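Local coordinates for protein killer cell lectin-like receptor 3 (Mus musculus, PDB 3C8J) that serves on natural killer cells as a disulfide-linked homodimeric receptor for class I MHC molecules, using a C-type lectin-like domain, at residues K90-I95 against K125-H130; M96-W101 against P189-C194; Y136-S141 against G172-S177. The protein carries 4 engineered substitutions. All blocks are in the same frame, centred on the assembly; numbering follows the deposited sequence.

Contact 1 (K90-I95 against K125-H130); sequences KCYYFI and KFLQRH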
loop_
_atom_site.group_PDB
_atom_site.type_symbol
_atom_site.label_atom_id
_atom_site.label_comp_id
_atom_site.label_asym_id
_atom_site.label_seq_id
_atom_site.Cartn_x
_atom_site.Cartn_y
_atom_site.Cartn_z
ATOM N N LYS A 90 1.364 -3.929 -4.825
ATOM C CA LYS A 90 0.142 -4.596 -5.299
ATOM C C LYS A 90 -1.093 -3.751 -4.944
ATOM O O LYS A 90 -1.095 -3.062 -3.923
ATOM C CB LYS A 90 0.066 -5.943 -4.601
ATOM C CG LYS A 90 -0.761 -6.934 -5.311
ATOM C CD LYS A 90 -0.680 -8.353 -4.712
ATOM C CE LYS A 90 -1.779 -9.223 -5.349
ATOM N NZ LYS A 90 -1.633 -10.674 -5.036
ATOM N N CYS A 91 -2.153 -3.796 -5.750
ATOM C CA CYS A 91 -3.409 -3.161 -5.302
ATOM C C CYS A 91 -4.579 -4.111 -5.332
ATOM O O CYS A 91 -4.596 -5.057 -6.131
ATOM C CB CYS A 91 -3.763 -1.881 -6.063
ATOM S SG CYS A 91 -2.452 -0.667 -6.119
ATOM N N TYR A 92 -5.542 -3.838 -4.450
ATOM C CA TYR A 92 -6.699 -4.678 -4.254
ATOM C C TYR A 92 -8.001 -3.885 -4.347
ATOM O O TYR A 92 -8.032 -2.680 -4.068
ATOM C CB TYR A 92 -6.648 -5.330 -2.858
ATOM C CG TYR A 92 -5.345 -5.979 -2.493
ATOM C CD1 TYR A 92 -4.331 -5.248 -1.920
ATOM C CD2 TYR A 92 -5.131 -7.351 -2.721
ATOM C CE1 TYR A 92 -3.114 -5.852 -1.573
ATOM C CE2 TYR A 92 -3.921 -7.972 -2.374
ATOM C CZ TYR A 92 -2.922 -7.208 -1.806
ATOM O OH TYR A 92 -1.729 -7.793 -1.478
ATOM N N TYR A 93 -9.065 -4.594 -4.704
ATOM C CA TYR A 93 -10.439 -4.137 -4.604
ATOM C C TYR A 93 -11.118 -4.994 -3.553
ATOM O O TYR A 93 -11.100 -6.238 -3.636
ATOM C CB TYR A 93 -11.201 -4.363 -5.921
ATOM C CG TYR A 93 -11.135 -3.248 -6.925
ATOM C CD1 TYR A 93 -10.404 -3.398 -8.090
ATOM C CD2 TYR A 93 -11.818 -2.056 -6.729
ATOM C CE1 TYR A 93 -10.335 -2.396 -9.021
ATOM C CE2 TYR A 93 -11.743 -1.028 -7.671
ATOM C CZ TYR A 93 -10.997 -1.217 -8.809
ATOM O OH TYR A 93 -10.901 -0.242 -9.766
ATOM N N PHE A 94 -11.740 -4.364 -2.573
ATOM C CA PHE A 94 -12.539 -5.146 -1.651
ATOM C C PHE A 94 -13.965 -4.832 -2.018
ATOM O O PHE A 94 -14.421 -3.702 -1.843
ATOM C CB PHE A 94 -12.216 -4.812 -0.196
ATOM C CG PHE A 94 -10.757 -4.978 0.155
ATOM C CD1 PHE A 94 -9.853 -3.992 -0.135
ATOM C CD2 PHE A 94 -10.295 -6.130 0.777
ATOM C CE1 PHE A 94 -8.505 -4.141 0.179
ATOM C CE2 PHE A 94 -8.941 -6.283 1.105
ATOM C CZ PHE A 94 -8.058 -5.294 0.795
ATOM N N ILE A 95 -14.644 -5.818 -2.597
ATOM C CA ILE A 95 -16.018 -5.652 -3.031
ATOM C C ILE A 95 -16.946 -6.095 -1.905
ATOM O O ILE A 95 -17.004 -7.279 -1.542
ATOM C CB ILE A 95 -16.291 -6.408 -4.346
ATOM C CG1 ILE A 95 -15.241 -6.008 -5.379
ATOM C CG2 ILE A 95 -17.705 -6.106 -4.858
ATOM C CD1 ILE A 95 -15.564 -6.402 -6.772
ATOM N N LYS A 125 -1.494 -12.474 5.982
ATOM C CA LYS A 125 -1.608 -11.772 7.253
ATOM C C LYS A 125 -1.875 -10.293 7.060
ATOM O O LYS A 125 -2.693 -9.723 7.786
ATOM C CB LYS A 125 -0.370 -11.985 8.114
ATOM C CG LYS A 125 -0.219 -13.438 8.543
ATOM C CD LYS A 125 0.628 -13.599 9.785
ATOM C CE LYS A 125 1.096 -15.030 9.912
ATOM N NZ LYS A 125 2.280 -15.111 10.795
ATOM N N PHE A 126 -1.256 -9.660 6.069
ATOM C CA PHE A 126 -1.601 -8.275 5.849
ATOM C C PHE A 126 -3.098 -8.138 5.565
ATOM O O PHE A 126 -3.762 -7.259 6.100
ATOM C CB PHE A 126 -0.823 -7.655 4.703
ATOM C CG PHE A 126 -1.501 -6.446 4.137
ATOM C CD1 PHE A 126 -1.461 -5.241 4.809
ATOM C CD2 PHE A 126 -2.216 -6.523 2.956
ATOM C CE1 PHE A 126 -2.110 -4.122 4.316
ATOM C CE2 PHE A 126 -2.867 -5.393 2.447
ATOM C CZ PHE A 126 -2.823 -4.202 3.132
ATOM N N LEU A 127 -3.626 -8.992 4.706
ATOM C CA LEU A 127 -5.045 -8.918 4.353
ATOM C C LEU A 127 -5.952 -9.106 5.562
ATOM O O LEU A 127 -6.888 -8.319 5.759
ATOM C CB LEU A 127 -5.374 -9.927 3.283
ATOM C CG LEU A 127 -4.759 -9.550 1.940
ATOM C CD1 LEU A 127 -4.804 -10.724 1.006
ATOM C CD2 LEU A 127 -5.472 -8.314 1.338
ATOM N N GLN A 128 -5.628 -10.079 6.410
ATOM C CA GLN A 128 -6.460 -10.364 7.569
ATOM C C GLN A 128 -6.433 -9.247 8.617
ATOM O O GLN A 128 -7.464 -8.924 9.236
ATOM C CB GLN A 128 -6.082 -11.692 8.177
ATOM C CG GLN A 128 -6.237 -12.835 7.222
ATOM C CD GLN A 128 -5.716 -14.138 7.776
ATOM O OE1 GLN A 128 -4.608 -14.222 8.300
ATOM N NE2 GLN A 128 -6.521 -15.173 7.659
ATOM N N ARG A 129 -5.263 -8.642 8.814
ATOM C CA ARG A 129 -5.185 -7.457 9.646
ATOM C C ARG A 129 -6.010 -6.325 9.025
ATOM O O ARG A 129 -6.562 -5.511 9.731
ATOM C CB ARG A 129 -3.734 -7.012 9.812
ATOM C CG ARG A 129 -2.898 -7.869 10.742
ATOM C CD ARG A 129 -1.471 -7.284 10.905
ATOM N NE ARG A 129 -0.437 -7.959 10.085
ATOM C CZ ARG A 129 0.205 -7.365 9.078
ATOM N NH1 ARG A 129 -0.064 -6.107 8.764
ATOM N NH2 ARG A 129 1.124 -8.007 8.387
ATOM N N HIS A 130 -6.082 -6.273 7.693
ATOM C CA HIS A 130 -6.659 -5.119 7.008
ATOM C C HIS A 130 -8.190 -5.166 6.973
ATOM O O HIS A 130 -8.902 -4.218 7.302
ATOM C CB HIS A 130 -6.158 -5.080 5.578
ATOM C CG HIS A 130 -6.846 -4.049 4.757
ATOM N ND1 HIS A 130 -6.583 -2.702 4.896
ATOM C CD2 HIS A 130 -7.847 -4.151 3.853
ATOM C CE1 HIS A 130 -7.366 -2.018 4.080
ATOM N NE2 HIS A 130 -8.153 -2.879 3.445
#
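Y92 and F94 stand on one side of strand 90-95, both with CG anti to the carbonyl carbon and beside the backbone N, and their rings reach across to F126, L127 and H130 of the helix. The backbones stay well apart, with the CA atoms of Y92 and L127 9.7 Å from each other, so side-chain tips span the gap. L127 enters between the two rings: its CD2 methyl sits over one face of Y92, 4.1 Å from the ring centroid and 13° off the normal, a CH-pi contact. The same methyl lies at the edge of F94, 4.0 Å from CZ. F126, turned with CG anti to the backbone N, brings CE2 to 4.1 Å from Y92 CE1, an oblique tip-to-tip approach.

H130 has CG likewise anti to N, which extends the imidazole toward F94. The ring planes meet at 37° with centroids 4.7 Å apart, neither a stack nor an edge-to-face pair, and NE2 lies over the F94 face. This is the C-type lectin-like arrangement in which helix 121-130 packs on the sheet, the axes of 90-95 and 125-130 crossing at 40°. The aromatic layer continues into strand 82-88, where Y83 stacks on F94 and Y87 on F126.

Polar ends are held from outside the two segments. H130 NE2 is hydrogen-bonded to the hydroxyl of Y83, a bond that would restrict the imidazole's rotation, and Y92 OH bonds to E123, one turn before L127 on the same helix. E123 also forms a salt bridge with K90, so one carboxylate serves two residues of the strand. On the other side of the strand, Y93 stacks on F201 of the second subunit.

Contact 2 (M96-W101 against P189-C194); sequences MNKTTW and PYYCIC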
loop_
_atom_site.group_PDB
_atom_site.type_symbol
_atom_site.label_atom_id
_atom_site.label_comp_id
_atom_site.label_asym_id
_atom_site.label_seq_id
_atom_site.Cartn_x
_atom_site.Cartn_y
_atom_site.Cartn_z
ATOM N N MET A 96 -17.664 -5.114 -1.367
ATOM C CA MET A 96 -18.413 -5.239 -0.123
ATOM C C MET A 96 -19.909 -5.527 -0.314
ATOM O O MET A 96 -20.750 -5.021 0.432
ATOM C CB MET A 96 -18.179 -3.969 0.707
ATOM C CG MET A 96 -16.705 -3.746 1.066
ATOM S SD MET A 96 -15.875 -5.060 2.014
ATOM C CE MET A 96 -16.334 -4.707 3.724
ATOM N N ASN A 97 -20.224 -6.321 -1.347
ATOM C CA ASN A 97 -21.535 -6.971 -1.539
ATOM C C ASN A 97 -21.305 -8.453 -1.478
ATOM O O ASN A 97 -20.283 -8.932 -1.967
ATOM C CB ASN A 97 -22.132 -6.717 -2.925
ATOM C CG ASN A 97 -22.075 -5.285 -3.333
ATOM O OD1 ASN A 97 -21.014 -4.784 -3.717
ATOM N ND2 ASN A 97 -23.222 -4.606 -3.283
ATOM N N LYS A 98 -22.272 -9.185 -0.941
ATOM C CA LYS A 98 -22.162 -10.620 -0.818
ATOM C C LYS A 98 -22.658 -11.284 -2.094
ATOM O O LYS A 98 -23.858 -11.275 -2.379
ATOM C CB LYS A 98 -22.956 -11.109 0.388
ATOM C CG LYS A 98 -22.434 -10.612 1.740
ATOM C CD LYS A 98 -23.463 -10.909 2.853
ATOM C CE LYS A 98 -22.878 -10.759 4.258
ATOM N NZ LYS A 98 -23.991 -10.810 5.246
ATOM N N THR A 99 -21.723 -11.840 -2.864
ATOM C CA THR A 99 -22.058 -12.636 -4.044
ATOM C C THR A 99 -21.508 -14.048 -3.877
ATOM O O THR A 99 -20.734 -14.297 -2.949
ATOM C CB THR A 99 -21.484 -12.042 -5.366
ATOM O OG1 THR A 99 -20.088 -12.350 -5.478
ATOM C CG2 THR A 99 -21.708 -10.536 -5.455
ATOM N N THR A 100 -21.905 -14.955 -4.782
ATOM C CA THR A 100 -21.294 -16.287 -4.908
ATOM C C THR A 100 -19.842 -16.118 -5.316
ATOM O O THR A 100 -19.439 -15.018 -5.692
ATOM C CB THR A 100 -21.973 -17.166 -6.006
ATOM O OG1 THR A 100 -21.644 -16.658 -7.302
ATOM C CG2 THR A 100 -23.491 -17.230 -5.835
ATOM N N TRP A 101 -19.057 -17.189 -5.254
ATOM C CA TRP A 101 -17.668 -17.134 -5.701
ATOM C C TRP A 101 -17.614 -16.768 -7.173
ATOM O O TRP A 101 -16.906 -15.865 -7.564
ATOM C CB TRP A 101 -16.962 -18.470 -5.470
ATOM C CG TRP A 101 -15.509 -18.439 -5.831
ATOM C CD1 TRP A 101 -14.476 -18.091 -5.021
ATOM C CD2 TRP A 101 -14.933 -18.765 -7.098
ATOM N NE1 TRP A 101 -13.289 -18.183 -5.698
ATOM C CE2 TRP A 101 -13.543 -18.591 -6.981
ATOM C CE3 TRP A 101 -15.459 -19.199 -8.322
ATOM C CZ2 TRP A 101 -12.662 -18.839 -8.038
ATOM C CZ3 TRP A 101 -14.583 -19.436 -9.378
ATOM C CH2 TRP A 101 -13.198 -19.242 -9.225
ATOM N N PRO A 189 -23.111 -16.509 -0.330
ATOM C CA PRO A 189 -22.930 -15.093 -0.601
ATOM C C PRO A 189 -21.930 -14.473 0.378
ATOM O O PRO A 189 -22.258 -14.261 1.555
ATOM C CB PRO A 189 -24.333 -14.500 -0.385
ATOM C CG PRO A 189 -25.257 -15.648 -0.145
ATOM C CD PRO A 189 -24.420 -16.793 0.290
ATOM N N TYR A 190 -20.720 -14.201 -0.106
ATOM C CA TYR A 190 -19.700 -13.548 0.694
ATOM C C TYR A 190 -19.174 -12.299 -0.004
ATOM O O TYR A 190 -19.471 -12.028 -1.174
ATOM C CB TYR A 190 -18.521 -14.491 0.956
ATOM C CG TYR A 190 -18.766 -15.569 1.973
ATOM C CD1 TYR A 190 -18.098 -16.792 1.869
ATOM C CD2 TYR A 190 -19.670 -15.390 3.032
ATOM C CE1 TYR A 190 -18.306 -17.812 2.792
ATOM C CE2 TYR A 190 -19.893 -16.409 3.978
ATOM C CZ TYR A 190 -19.196 -17.622 3.848
ATOM O OH TYR A 190 -19.395 -18.670 4.740
ATOM N N TYR A 191 -18.361 -11.548 0.717
ATOM C CA TYR A 191 -17.611 -10.461 0.113
ATOM C C TYR A 191 -16.568 -11.048 -0.847
ATOM O O TYR A 191 -16.516 -12.257 -1.073
ATOM C CB TYR A 191 -16.915 -9.665 1.190
ATOM C CG TYR A 191 -17.825 -9.003 2.176
ATOM C CD1 TYR A 191 -17.441 -8.871 3.508
ATOM C CD2 TYR A 191 -19.059 -8.475 1.784
ATOM C CE1 TYR A 191 -18.257 -8.229 4.432
ATOM C CE2 TYR A 191 -19.893 -7.836 2.704
ATOM C CZ TYR A 191 -19.484 -7.714 4.028
ATOM O OH TYR A 191 -20.293 -7.085 4.955
ATOM N N CYS A 192 -15.722 -10.186 -1.386
ATOM C CA CYS A 192 -14.889 -10.555 -2.495
ATOM C C CYS A 192 -13.669 -9.640 -2.568
ATOM O O CYS A 192 -13.802 -8.419 -2.419
ATOM C CB CYS A 192 -15.742 -10.425 -3.745
ATOM S SG CYS A 192 -14.913 -10.602 -5.268
ATOM N N ILE A 193 -12.493 -10.236 -2.780
ATOM C CA ILE A 193 -11.245 -9.481 -2.936
ATOM C C ILE A 193 -10.606 -9.674 -4.304
ATOM O O ILE A 193 -10.317 -10.802 -4.703
ATOM C CB ILE A 193 -10.167 -9.853 -1.886
ATOM C CG1 ILE A 193 -10.766 -9.904 -0.476
ATOM C CG2 ILE A 193 -9.018 -8.839 -1.951
ATOM C CD1 ILE A 193 -9.762 -10.183 0.628
ATOM N N CYS A 194 -10.365 -8.568 -5.004
ATOM C CA CYS A 194 -9.665 -8.614 -6.280
ATOM C C CYS A 194 -8.250 -8.134 -6.049
ATOM O O CYS A 194 -8.035 -7.254 -5.233
ATOM C CB CYS A 194 -10.343 -7.710 -7.308
ATOM S SG CYS A 194 -12.137 -7.856 -7.466
#
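Two backbone hydrogen bonds join T99 and Y190 as an antiparallel hydrogen-bonded pair: T99 N donates to Y190 O at 2.8 Å, and Y190 N returns the bond to T99 O, also at 2.8 Å. Both are somewhat bent, with N-H...O angles of 141° and 152°, and each donor stands above the plane of the carbonyl it meets rather than on a lone pair. CA-H...O contacts supplement them: K98 CA lies 3.1 Å from Y190 O, and P189 CA approaches T99 O. Each carbonyl oxygen therefore receives one N-H and one C-H from the opposing segment.

Side chains flank this bridge. The Y191 ring lies beneath M96, whose chain is bent at chi2 and chi3 so that SD comes over the ring face, 4.5 Å from the centroid and 13° off the normal, a Met-aromatic contact. The methyl CE follows at 4.1 Å from Y191 CE1. K98 crosses the same ring obliquely with CG, while its CB packs 3.7 Å from P189 CB and the extended chain leads its amino end away.

Further out, T99 OG1 donates to T100 O along an in-plane lone pair, and T100 OG1 caps the following helix 101-110 by bonding G103 N. N97, where the chain turns a corner, is fixed through OD1 to the backbone N of V81. C192 and C194 carry disulfides to C104 and C108 of that helix, tying it to strand 190-197 in the C-type lectin-like fold.

Residues 97-99 are implicated in class I MHC binding. Because main-chain atoms make both bonds of the bridge, the pairing of T99 with Y190 uses no side-chain polar group, and the exposed K98 chain leads away from P189-C194.

Contact 3 (Y136-S141 against G172-S177); sequences YWIGLS and GCVFLS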
loop_
_atom_site.group_PDB
_atom_site.type_symbol
_atom_site.label_atom_id
_atom_site.label_comp_id
_atom_site.label_asym_id
_atom_site.label_seq_id
_atom_site.Cartn_x
_atom_site.Cartn_y
_atom_site.Cartn_z
ATOM N N TYR A 136 -14.366 -13.246 2.848
ATOM C CA TYR A 136 -14.050 -12.765 1.512
ATOM C C TYR A 136 -13.628 -13.912 0.590
ATOM O O TYR A 136 -12.655 -14.631 0.865
ATOM C CB TYR A 136 -12.913 -11.732 1.592
ATOM C CG TYR A 136 -13.237 -10.506 2.390
ATOM C CD1 TYR A 136 -13.254 -10.549 3.774
ATOM C CD2 TYR A 136 -13.492 -9.294 1.767
ATOM C CE1 TYR A 136 -13.556 -9.437 4.526
ATOM C CE2 TYR A 136 -13.770 -8.152 2.528
ATOM C CZ TYR A 136 -13.799 -8.247 3.910
ATOM O OH TYR A 136 -14.100 -7.180 4.687
ATOM N N TRP A 137 -14.351 -14.095 -0.505
ATOM C CA TRP A 137 -13.926 -15.041 -1.517
ATOM C C TRP A 137 -12.553 -14.616 -2.044
ATOM O O TRP A 137 -12.267 -13.418 -2.180
ATOM C CB TRP A 137 -14.932 -15.087 -2.652
ATOM C CG TRP A 137 -16.235 -15.747 -2.305
ATOM C CD1 TRP A 137 -17.474 -15.193 -2.410
ATOM C CD2 TRP A 137 -16.443 -17.101 -1.824
ATOM N NE1 TRP A 137 -18.438 -16.104 -2.035
ATOM C CE2 TRP A 137 -17.835 -17.280 -1.673
ATOM C CE3 TRP A 137 -15.592 -18.163 -1.504
ATOM C CZ2 TRP A 137 -18.396 -18.475 -1.207
ATOM C CZ3 TRP A 137 -16.151 -19.353 -1.050
ATOM C CH2 TRP A 137 -17.541 -19.498 -0.905
ATOM N N ILE A 138 -11.693 -15.604 -2.288
ATOM C CA ILE A 138 -10.408 -15.363 -2.941
ATOM C C ILE A 138 -10.269 -16.353 -4.098
ATOM O O ILE A 138 -11.066 -17.287 -4.206
ATOM C CB ILE A 138 -9.208 -15.411 -1.961
ATOM C CG1 ILE A 138 -9.045 -16.798 -1.340
ATOM C CG2 ILE A 138 -9.369 -14.375 -0.874
ATOM C CD1 ILE A 138 -7.781 -16.909 -0.486
ATOM N N GLY A 139 -9.289 -16.135 -4.977
ATOM C CA GLY A 139 -9.179 -16.908 -6.216
ATOM C C GLY A 139 -8.540 -18.274 -6.030
ATOM O O GLY A 139 -7.556 -18.602 -6.697
ATOM N N LEU A 140 -9.089 -19.064 -5.116
ATOM C CA LEU A 140 -8.662 -20.432 -4.938
ATOM C C LEU A 140 -9.890 -21.327 -4.906
ATOM O O LEU A 140 -10.699 -21.254 -3.967
ATOM C CB LEU A 140 -7.821 -20.595 -3.669
ATOM C CG LEU A 140 -7.349 -22.016 -3.321
ATOM C CD1 LEU A 140 -6.423 -22.521 -4.378
ATOM C CD2 LEU A 140 -6.646 -22.015 -1.980
ATOM N N SER A 141 -10.022 -22.161 -5.938
ATOM C CA SER A 141 -11.190 -23.027 -6.099
ATOM C C SER A 141 -10.797 -24.446 -6.455
ATOM O O SER A 141 -9.691 -24.688 -6.937
ATOM C CB SER A 141 -12.108 -22.462 -7.180
ATOM O OG SER A 141 -11.417 -22.319 -8.411
ATOM N N GLY A 172 -15.540 -27.296 -2.846
ATOM C CA GLY A 172 -16.033 -25.935 -2.942
ATOM C C GLY A 172 -14.926 -24.952 -3.226
ATOM O O GLY A 172 -14.040 -25.232 -4.033
ATOM N N CYS A 173 -14.987 -23.804 -2.549
ATOM C CA CYS A 173 -14.096 -22.676 -2.785
ATOM C C CYS A 173 -13.389 -22.209 -1.492
ATOM O O CYS A 173 -13.512 -22.860 -0.449
ATOM C CB CYS A 173 -14.889 -21.519 -3.392
ATOM S SG CYS A 173 -15.397 -21.768 -5.089
ATOM N N VAL A 174 -12.644 -21.099 -1.562
ATOM C CA VAL A 174 -11.897 -20.614 -0.395
ATOM C C VAL A 174 -12.158 -19.137 -0.081
ATOM O O VAL A 174 -12.076 -18.274 -0.956
ATOM C CB VAL A 174 -10.356 -20.855 -0.529
ATOM C CG1 VAL A 174 -9.592 -20.235 0.640
ATOM C CG2 VAL A 174 -10.031 -22.332 -0.587
ATOM N N PHE A 175 -12.450 -18.837 1.176
ATOM C CA PHE A 175 -12.591 -17.445 1.588
ATOM C C PHE A 175 -11.598 -17.132 2.680
ATOM O O PHE A 175 -11.066 -18.043 3.303
ATOM C CB PHE A 175 -14.020 -17.153 2.047
ATOM C CG PHE A 175 -14.432 -17.887 3.290
ATOM C CD1 PHE A 175 -14.453 -17.231 4.519
ATOM C CD2 PHE A 175 -14.811 -19.214 3.242
ATOM C CE1 PHE A 175 -14.837 -17.905 5.677
ATOM C CE2 PHE A 175 -15.186 -19.875 4.383
ATOM C CZ PHE A 175 -15.197 -19.218 5.602
ATOM N N LEU A 176 -11.310 -15.848 2.897
ATOM C CA LEU A 176 -10.604 -15.495 4.117
ATOM C C LEU A 176 -11.432 -14.654 5.091
ATOM O O LEU A 176 -12.415 -13.989 4.707
ATOM C CB LEU A 176 -9.214 -14.894 3.852
ATOM C CG LEU A 176 -8.966 -13.445 3.434
ATOM C CD1 LEU A 176 -9.567 -12.446 4.411
ATOM C CD2 LEU A 176 -7.467 -13.188 3.266
ATOM N N SER A 177 -11.032 -14.735 6.356
ATOM C CA SER A 177 -11.615 -13.986 7.448
ATOM C C SER A 177 -10.410 -13.426 8.180
ATOM O O SER A 177 -9.287 -13.794 7.862
ATOM C CB SER A 177 -12.456 -14.903 8.364
ATOM O OG SER A 177 -11.722 -16.032 8.799
#
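Y136 O accepts one hydrogen bond from the opposing strand, from L176 N at 2.7 Å, in the carbonyl plane and on a lone pair; a strongly bent CA-H...O contact from F175 CA is a minor addition. The reciprocal bond from Y136 N to L176 O completes an antiparallel hydrogen-bonded pair, and I138 N adds a straighter one to V174 O (3.0 Å, 162°), nearly along the C=O axis.

The pairing then slips. W137 faces F175 and S141 faces C173, both non-hydrogen-bonded pairs, but the register shifts by two between them, a beta bulge in which G139 centres an inverse gamma turn. W137 (chi1 -71°) lays its six-membered ring alongside C173-F175, with V174 O at the ring edge, CZ3 3.4 Å from C173 CB, and CE3 against F175 CB. C173 SG meets that ring obliquely. V174 packs both branches: CG1 meets I138 CD1 at 4.0 Å, and CG2 meets L140 CD2 at 3.7 Å, the L140 and V174 side chains lying side by side and pointing the same way. At the far end the Y136 ring has L176 O at its edge, in plane, while CD1 touches L176 CD1.

Within the C-type lectin-like domain, strand 136-143 is a central member of the sheet, running antiparallel to 173-176 and parallel to 190-197. W137 NE1 bonds to I188 O and its ring meets W101 of helix 101-110 nearly at right angles; C173 closes a disulfide to C186, V174 touches W149 of strand 148-151, and F175 touches E182 and I184 of strand 181-184.

Contacts 1 and 3 are buried, whereas contact 2 lies at the surface, and their chemistry follows. Contact 1 is a helix-on-sheet interface made entirely by side chains, chiefly aromatic; contact 3 pairs strands through main-chain bonds with buried apolar side chains around them; contact 2 bridges strands with just one hydrogen-bonded pair, flanked by a Met-aromatic contact and the aliphatic parts of K98 and P189. Strand 190-197 joins them: I95 N lies 2.7 Å from C192 O, linking contacts 1 and 2, and W137 N lies 2.9 Å from Y191 O, linking 2 and 3. Contacts 1 and 3 also meet directly, L127 CB packing 3.9 Å from L176 CD2, so helix 121-130 meets strands 173-176 and 90-96.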